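Local structure of tRNA dimethylallyltransferase (Bacillus halodurans, 3EXA) at residues L84-E87 and I88-G92; Q137-H140 and D141-S144; R161-R164 and A165-I169; E121-R124 and H125-E128. The protein probably catalyses the transfer of a dimethylallyl group from dimethylallyl diphosphate to the adenine at position 37 of tRNAs that read codons beginning with uridine. All coordinates share one frame; numbering follows the deposited sequence.

Contact 1: residues L84-E87 and I88-G92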
# COMPACT_ATOMS: atom_id res chain seq x y z
N LEU A 84 -26.38 2.40 8.66
CA LEU A 84 -27.44 2.86 9.56
C LEU A 84 -28.45 3.74 8.85
O LEU A 84 -29.65 3.66 9.13
CB LEU A 84 -26.83 3.62 10.74
CG LEU A 84 -27.10 2.98 12.11
CD1 LEU A 84 -26.31 3.72 13.18
CD2 LEU A 84 -28.58 3.02 12.43
N ILE A 85 -27.99 4.57 7.93
CA ILE A 85 -28.90 5.44 7.19
C ILE A 85 -29.90 4.59 6.43
O ILE A 85 -31.08 4.95 6.32
CB ILE A 85 -28.12 6.33 6.23
CG1 ILE A 85 -27.42 7.44 7.02
CG2 ILE A 85 -29.03 6.89 5.16
CD1 ILE A 85 -26.44 8.25 6.20
N THR A 86 -29.44 3.46 5.91
CA THR A 86 -30.29 2.55 5.16
C THR A 86 -31.27 1.84 6.10
O THR A 86 -32.44 1.68 5.76
CB THR A 86 -29.47 1.48 4.42
OG1 THR A 86 -28.50 2.12 3.59
CG2 THR A 86 -30.37 0.61 3.55
N GLU A 87 -30.79 1.44 7.27
CA GLU A 87 -31.63 0.75 8.24
C GLU A 87 -32.71 1.68 8.77
O GLU A 87 -33.81 1.25 9.12
CB GLU A 87 -30.76 0.21 9.39
CG GLU A 87 -29.72 -0.84 8.96
CD GLU A 87 -28.63 -1.07 10.00
OE1 GLU A 87 -28.96 -1.30 11.18
OE2 GLU A 87 -27.43 -1.04 9.63
N ILE A 88 -32.40 2.97 8.83
CA ILE A 88 -33.35 3.98 9.28
C ILE A 88 -34.40 4.18 8.19
O ILE A 88 -35.58 4.41 8.47
CB ILE A 88 -32.63 5.31 9.61
CG1 ILE A 88 -31.76 5.11 10.86
CG2 ILE A 88 -33.64 6.44 9.81
CD1 ILE A 88 -30.90 6.31 11.23
N HIS A 89 -33.98 4.08 6.93
CA HIS A 89 -34.91 4.23 5.81
C HIS A 89 -35.79 3.00 5.68
O HIS A 89 -36.92 3.09 5.23
CB HIS A 89 -34.17 4.46 4.50
CG HIS A 89 -33.90 5.91 4.23
ND1 HIS A 89 -34.91 6.80 3.95
CD2 HIS A 89 -32.75 6.61 4.23
CE1 HIS A 89 -34.39 8.01 3.80
NE2 HIS A 89 -33.08 7.92 3.96
N GLU A 90 -35.25 1.85 6.08
CA GLU A 90 -35.98 0.59 6.03
C GLU A 90 -37.14 0.65 7.04
O GLU A 90 -38.13 -0.06 6.87
CB GLU A 90 -35.06 -0.58 6.40
CG GLU A 90 -33.80 -0.70 5.56
CD GLU A 90 -33.96 -1.64 4.39
OE1 GLU A 90 -32.99 -1.78 3.60
OE2 GLU A 90 -35.04 -2.25 4.24
N ARG A 91 -36.99 1.46 8.08
CA ARG A 91 -38.03 1.61 9.10
C ARG A 91 -39.02 2.69 8.72
O ARG A 91 -40.00 2.91 9.41
CB ARG A 91 -37.42 1.98 10.45
CG ARG A 91 -36.83 0.83 11.24
CD ARG A 91 -36.36 1.29 12.61
NE ARG A 91 -35.12 2.06 12.58
CZ ARG A 91 -33.91 1.54 12.35
NH1 ARG A 91 -33.78 0.24 12.13
NH2 ARG A 91 -32.83 2.31 12.37
N GLY A 92 -38.74 3.38 7.61
CA GLY A 92 -39.62 4.44 7.15
C GLY A 92 -39.41 5.73 7.92
O GLY A 92 -40.31 6.56 8.01
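Arg91 folds back along helix 74-90 so that its guanidinium settles over the backbone carbonyl of Glu87, four residues earlier. Followed outward, CB lies 3.9 Å from Glu87 O and CG 3.7 Å from the same oxygen. The chain then bends about the CG-CD bond (chi3 -74°), which turns the flat group back over the helix, and CZ comes to 3.2 Å from Glu87 O. That oxygen stands 3.1 Å above the guanidinium plane, offset toward its rim. It therefore meets one face of the group, and the N-H directions of NH1 do not suit a hydrogen bond to it. A weak backbone bond from Arg91 N reaches Glu87 O. At the tip, NH2 forms a salt bridge with Glu30, while Leu84 CD2 lies near the guanidinium plane, 4.3 Å from NH2.

The same CD2 is 4.1 Å from Ile88 CG1. Ile85 and Ile88 face the core, touching Ile32 of strand 29-33 and Pro95 of strand 94-98. Ile85 CG2 meets the His89 ring at its edge and in its plane, 3.8 Å from CD2, and His89 NE2 is hydrogen-bonded to Lys4 O.

Beyond Arg91 the backbone turns over at Gly92 (phi 79°), whose N bonds His89 O at 3.0 Å. This is a Schellman motif, closing a helix that packs on the parallel sheet of a P-loop NTPase fold.

Contact 2: residues Q137-H140 and D141-S144; sequences QALH and DKLS
Leu139 and Lys142 touch along helix 136-144, an amphipathic helix with a buried leucine face and a solvent side carrying Gln137 and Asp141. On the packed side, Leu139 CD1 approaches Lys142 CD at 4.2 Å. Leu139 and Leu143 both turn their ends to helix 159-171, where Leu166 receives the two of them, and Leu139 also reaches Phe130 of helix 121-133. The aliphatic part of Lys142 runs out straight, then bends at its last two torsions (chi3 -75°), and its ammonium end makes a cation-pi contact with Phe130. His140 is likewise fixed by its tip: NE2 is hydrogen-bonded to Ile154 O and more weakly to Ala151 O, tying this turn to the end of helix 148-151 and the loop after it.

The outer side is looser. Gln137 and Asp141 extend alongside each other in the same direction, with amide and carboxylate planes 55° apart, yet Gln137 CG comes no closer than 4.2 Å to Asp141 OD2. With CG of Asp141 beside its own backbone N (chi1 -68°), the carboxylate is brought back over the preceding turn, where OD2 lies 3.0 Å from Gln137 O. Two acceptors facing each other would be expected to repel, although the exposed setting probably moderates this. Gln137 O is already engaged by Asp141 N at 2.6 Å. At the far end of the helix, His140 O accepts Ser144 N at 2.9 Å and has Ser144 CB 3.3 Å away.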
# COMPACT_ATOMS: atom_id res chain seq x y z
N GLN A 137 22.10 1.38 -15.34
CA GLN A 137 22.11 2.83 -15.39
C GLN A 137 20.96 3.33 -16.28
O GLN A 137 20.57 4.50 -16.20
CB GLN A 137 23.45 3.37 -15.91
CG GLN A 137 23.59 3.29 -17.40
CD GLN A 137 24.66 4.23 -17.94
OE1 GLN A 137 24.91 4.27 -19.14
NE2 GLN A 137 25.30 4.98 -17.04
N ALA A 138 20.43 2.45 -17.12
CA ALA A 138 19.30 2.82 -17.98
C ALA A 138 18.07 3.02 -17.08
O ALA A 138 17.26 3.93 -17.28
CB ALA A 138 19.02 1.74 -19.01
N LEU A 139 17.95 2.15 -16.07
CA LEU A 139 16.85 2.23 -15.12
C LEU A 139 17.06 3.49 -14.29
O LEU A 139 16.11 4.10 -13.78
CB LEU A 139 16.86 1.01 -14.20
CG LEU A 139 15.81 1.08 -13.10
CD1 LEU A 139 14.45 1.02 -13.74
CD2 LEU A 139 15.99 -0.05 -12.11
N HIS A 140 18.33 3.87 -14.17
CA HIS A 140 18.74 5.04 -13.44
C HIS A 140 18.40 6.26 -14.28
O HIS A 140 17.92 7.28 -13.77
CB HIS A 140 20.25 4.97 -13.17
CG HIS A 140 20.73 5.96 -12.16
ND1 HIS A 140 21.15 7.23 -12.50
CD2 HIS A 140 20.84 5.88 -10.81
CE1 HIS A 140 21.50 7.88 -11.40
NE2 HIS A 140 21.31 7.09 -10.37
N ASP A 141 18.63 6.16 -15.59
CA ASP A 141 18.31 7.28 -16.46
C ASP A 141 16.80 7.49 -16.47
O ASP A 141 16.32 8.62 -16.58
CB ASP A 141 18.82 7.04 -17.89
CG ASP A 141 20.34 7.03 -17.97
OD1 ASP A 141 20.98 7.87 -17.30
OD2 ASP A 141 20.90 6.20 -18.71
N LYS A 142 16.05 6.39 -16.34
CA LYS A 142 14.59 6.46 -16.32
C LYS A 142 14.13 7.34 -15.16
O LYS A 142 13.25 8.19 -15.33
CB LYS A 142 13.98 5.07 -16.17
CG LYS A 142 12.45 5.08 -16.01
CD LYS A 142 11.88 3.68 -15.81
CE LYS A 142 11.87 2.87 -17.11
NZ LYS A 142 10.86 3.36 -18.12
N LEU A 143 14.71 7.12 -14.00
CA LEU A 143 14.35 7.88 -12.82
C LEU A 143 14.90 9.31 -12.90
O LEU A 143 14.26 10.25 -12.44
CB LEU A 143 14.87 7.15 -11.58
CG LEU A 143 14.60 7.69 -10.17
CD1 LEU A 143 15.69 8.67 -9.79
CD2 LEU A 143 13.22 8.33 -10.11
N SER A 144 16.07 9.45 -13.51
CA SER A 144 16.75 10.75 -13.67
C SER A 144 15.93 11.71 -14.55
O SER A 144 16.01 12.93 -14.40
CB SER A 144 18.14 10.52 -14.29
OG SER A 144 18.96 11.68 -14.23

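Contact 3: residues R161-R164 and A165-I169; sequences RVIR and ALEII
Helix 159-171 carries a segment, residues 160-164, that by similarity contacts the substrate tRNA; within it Arg164 reaches forward one turn to Ile168. Arg164 CG is anti to the backbone N (chi1 164°), and bends at the next two torsions sweep the chain across the isoleucine. CD passes 3.8 Å from Ile168 CD1, and NH1 stands 3.3 Å from that methyl group, a close approach that meets the guanidinium obliquely. NH1 is not left to this apolar neighbour: it donates a hydrogen bond to Thr172 O of the second subunit, which also packs on Ile168. The pair thus belongs to the interface between the two copies in this assembly.

A quarter turn round the helix, Ile163 and Glu167 cross at a slant. Glu167 CG rests 3.1 Å from Ile163 O, and its carboxylate continues past Ile163 CG2, with OE2 at 3.6 Å. The other oxygen, OE1, has a long, weak ion pair with Arg124 on helix 121-133. The inward face is simpler: Val162 and Leu166 point the same way, CG1 to CD1 4.2 Å, and Val162 touches Leu139 of helix 136-144.

The backbone rungs are not identical. Ala165 N approaches Arg161 O from 37° outside its carbonyl plane. Arg164 O is shared, receiving Ile168 N nearly straight (163° at the hydrogen, 3.1 Å) and Glu167 N only weakly, at 3.2 Å.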
# COMPACT_ATOMS: atom_id res chain seq x y z
N ARG A 161 17.29 0.43 -4.73
CA ARG A 161 16.86 1.73 -4.23
C ARG A 161 16.28 2.59 -5.35
O ARG A 161 15.48 3.49 -5.10
CB ARG A 161 18.05 2.43 -3.57
CG ARG A 161 17.72 3.73 -2.86
CD ARG A 161 18.93 4.25 -2.10
NE ARG A 161 18.72 5.59 -1.55
CZ ARG A 161 19.59 6.23 -0.77
NH1 ARG A 161 20.75 5.65 -0.46
NH2 ARG A 161 19.32 7.44 -0.32
N VAL A 162 16.68 2.31 -6.59
CA VAL A 162 16.16 3.05 -7.73
C VAL A 162 14.75 2.55 -8.03
O VAL A 162 13.86 3.33 -8.36
CB VAL A 162 17.06 2.87 -8.97
CG1 VAL A 162 16.38 3.46 -10.21
CG2 VAL A 162 18.39 3.56 -8.73
N ILE A 163 14.53 1.25 -7.92
CA ILE A 163 13.20 0.72 -8.16
C ILE A 163 12.23 1.30 -7.12
O ILE A 163 11.09 1.62 -7.43
CB ILE A 163 13.18 -0.82 -8.07
CG1 ILE A 163 13.82 -1.40 -9.34
CG2 ILE A 163 11.75 -1.32 -7.88
CD1 ILE A 163 13.91 -2.89 -9.35
N ARG A 164 12.70 1.41 -5.89
CA ARG A 164 11.89 1.94 -4.80
C ARG A 164 11.45 3.37 -5.12
O ARG A 164 10.29 3.72 -4.93
CB ARG A 164 12.70 1.91 -3.51
CG ARG A 164 12.16 2.77 -2.38
CD ARG A 164 10.84 2.25 -1.84
NE ARG A 164 10.92 1.99 -0.40
CZ ARG A 164 11.28 2.90 0.51
NH1 ARG A 164 11.60 4.13 0.14
NH2 ARG A 164 11.32 2.57 1.79
N ALA A 165 12.38 4.18 -5.62
CA ALA A 165 12.09 5.57 -5.96
C ALA A 165 11.02 5.68 -7.05
O ALA A 165 10.13 6.52 -6.97
CB ALA A 165 13.36 6.27 -6.41
N LEU A 166 11.12 4.83 -8.06
CA LEU A 166 10.17 4.87 -9.15
C LEU A 166 8.78 4.40 -8.72
O LEU A 166 7.77 4.84 -9.26
CB LEU A 166 10.67 4.02 -10.33
CG LEU A 166 12.02 4.42 -10.96
CD1 LEU A 166 12.56 3.29 -11.83
CD2 LEU A 166 11.85 5.69 -11.78
N GLU A 167 8.71 3.50 -7.73
CA GLU A 167 7.41 3.02 -7.28
C GLU A 167 6.72 4.09 -6.46
O GLU A 167 5.51 4.30 -6.58
CB GLU A 167 7.54 1.74 -6.43
CG GLU A 167 8.19 0.54 -7.09
CD GLU A 167 8.09 -0.72 -6.24
OE1 GLU A 167 7.01 -1.35 -6.24
OE2 GLU A 167 9.07 -1.08 -5.55
N ILE A 168 7.49 4.76 -5.61
CA ILE A 168 6.94 5.82 -4.77
C ILE A 168 6.37 6.94 -5.63
O ILE A 168 5.31 7.49 -5.32
CB ILE A 168 8.01 6.39 -3.83
CG1 ILE A 168 8.35 5.36 -2.74
CG2 ILE A 168 7.52 7.70 -3.21
CD1 ILE A 168 9.40 5.81 -1.73
N ILE A 169 7.07 7.27 -6.72
CA ILE A 169 6.65 8.32 -7.63
C ILE A 169 5.35 7.94 -8.33
O ILE A 169 4.41 8.74 -8.41
CB ILE A 169 7.75 8.61 -8.69
CG1 ILE A 169 8.97 9.24 -8.00
CG2 ILE A 169 7.21 9.51 -9.80
CD1 ILE A 169 10.20 9.41 -8.88

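Contact 4: residues E121-R124 and H125-E128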
# COMPACT_ATOMS: atom_id res chain seq x y z
N GLU A 121 1.89 -4.48 -7.65
CA GLU A 121 2.94 -5.48 -7.80
C GLU A 121 3.37 -5.64 -9.26
O GLU A 121 4.47 -6.12 -9.55
CB GLU A 121 2.48 -6.85 -7.25
CG GLU A 121 1.23 -7.45 -7.92
CD GLU A 121 -0.07 -6.82 -7.45
OE1 GLU A 121 -1.10 -6.98 -8.14
OE2 GLU A 121 -0.07 -6.16 -6.38
N ASP A 122 2.51 -5.22 -10.19
CA ASP A 122 2.82 -5.33 -11.61
C ASP A 122 3.87 -4.33 -12.07
O ASP A 122 4.77 -4.68 -12.84
CB ASP A 122 1.55 -5.18 -12.45
CG ASP A 122 0.51 -6.24 -12.13
OD1 ASP A 122 0.89 -7.39 -11.82
OD2 ASP A 122 -0.69 -5.92 -12.21
N TYR A 123 3.76 -3.09 -11.61
CA TYR A 123 4.71 -2.06 -12.00
C TYR A 123 6.10 -2.41 -11.49
O TYR A 123 7.11 -2.16 -12.15
CB TYR A 123 4.29 -0.70 -11.44
CG TYR A 123 5.21 0.44 -11.84
CD1 TYR A 123 6.01 1.09 -10.90
CD2 TYR A 123 5.27 0.87 -13.17
CE1 TYR A 123 6.83 2.14 -11.27
CE2 TYR A 123 6.09 1.93 -13.55
CZ TYR A 123 6.87 2.56 -12.60
OH TYR A 123 7.68 3.61 -12.97
N ARG A 124 6.16 -3.00 -10.30
CA ARG A 124 7.44 -3.38 -9.73
C ARG A 124 8.01 -4.47 -10.63
O ARG A 124 9.20 -4.47 -10.94
CB ARG A 124 7.26 -3.89 -8.30
CG ARG A 124 8.55 -3.91 -7.50
CD ARG A 124 8.85 -5.30 -6.96
NE ARG A 124 9.20 -5.27 -5.54
CZ ARG A 124 8.34 -5.02 -4.56
NH1 ARG A 124 7.07 -4.78 -4.82
NH2 ARG A 124 8.76 -5.01 -3.30
N HIS A 125 7.14 -5.39 -11.05
CA HIS A 125 7.55 -6.47 -11.93
C HIS A 125 8.08 -5.85 -13.23
O HIS A 125 9.07 -6.32 -13.80
CB HIS A 125 6.36 -7.37 -12.24
CG HIS A 125 6.68 -8.54 -13.13
ND1 HIS A 125 5.74 -9.13 -13.95
CD2 HIS A 125 7.83 -9.24 -13.31
CE1 HIS A 125 6.30 -10.14 -14.59
NE2 HIS A 125 7.57 -10.23 -14.22
N GLU A 126 7.42 -4.79 -13.69
CA GLU A 126 7.81 -4.10 -14.92
C GLU A 126 9.21 -3.51 -14.80
O GLU A 126 10.00 -3.60 -15.74
CB GLU A 126 6.81 -2.99 -15.22
CG GLU A 126 7.13 -2.12 -16.42
CD GLU A 126 6.10 -1.03 -16.62
OE1 GLU A 126 4.89 -1.36 -16.68
OE2 GLU A 126 6.49 0.16 -16.71
N LEU A 127 9.51 -2.90 -13.66
CA LEU A 127 10.82 -2.30 -13.45
C LEU A 127 11.92 -3.36 -13.37
O LEU A 127 13.01 -3.17 -13.92
CB LEU A 127 10.84 -1.46 -12.18
CG LEU A 127 9.90 -0.25 -12.19
CD1 LEU A 127 9.96 0.44 -10.85
CD2 LEU A 127 10.29 0.69 -13.32
N GLU A 128 11.64 -4.47 -12.70
CA GLU A 128 12.64 -5.51 -12.58
C GLU A 128 12.97 -6.05 -13.97
O GLU A 128 14.15 -6.22 -14.30
CB GLU A 128 12.14 -6.61 -11.64
CG GLU A 128 11.96 -6.07 -10.21
CD GLU A 128 11.31 -7.06 -9.26
OE1 GLU A 128 10.35 -7.75 -9.66
OE2 GLU A 128 11.76 -7.13 -8.09
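Residues 121-124 and 125-128 form one unbroken run of helix, held together by four successive i to i+4 backbone bonds. They start with His125 N to Glu121 O and run on without a gap; the last, Glu128 N to Arg124 O, is 3.0 Å long with 161° at the hydrogen. Just ahead of this run, Asp120 OD2 accepts a hydrogen bond from Asp122 N.

Tyr123 carries much of the side-chain contact. Its CG lies anti to the backbone N (chi1 -178°), which sends the ring forward along the helix beside Leu127. Leu127 CG sits over one ring face, 4.2 Å from the centroid and 20° off the normal, a CH-pi contact, while its CD1 comes to 3.6 Å from Tyr123 CE1. Glu126 meets the same ring obliquely, OE2 being 3.6 Å from CE2.

Round the helix, Arg124 and Glu128 cross with Arg124 CD 3.8 Å from Glu128 CD, but their charged ends are too far apart for a salt bridge. Each has a stronger partner: Arg124 NH2 bonds Gly115 O of the second subunit, and Glu128 pairs with Arg160. Leu127 turns to Leu166 of helix 159-171. The result is a helix packed by Tyr123 and Leu127 in a small helical cluster, consistent with the helical insertion that IPP transferases add to their P-loop core.

From the N terminus the order is contact 1 (84-92), contact 4 (121-128), contact 2 (137-144) and contact 3 (161-169). Each spans one continuous stretch of chain, helical but for the turn that ends contact 1, so none closes a long loop, and they follow in series without nesting or crossing. Contact 1 belongs to the sheet-based core, its centre 45 to 56 Å from the other three. Those three belong to one cluster: contact 3 has its centre 11 Å from both contact 2 and contact 4. Leu166 joins them, its CD2 3.4 Å from Leu143 CB and its CB 3.7 Å from Leu127 CD1. Contacts 3 and 4 also touch the second subunit.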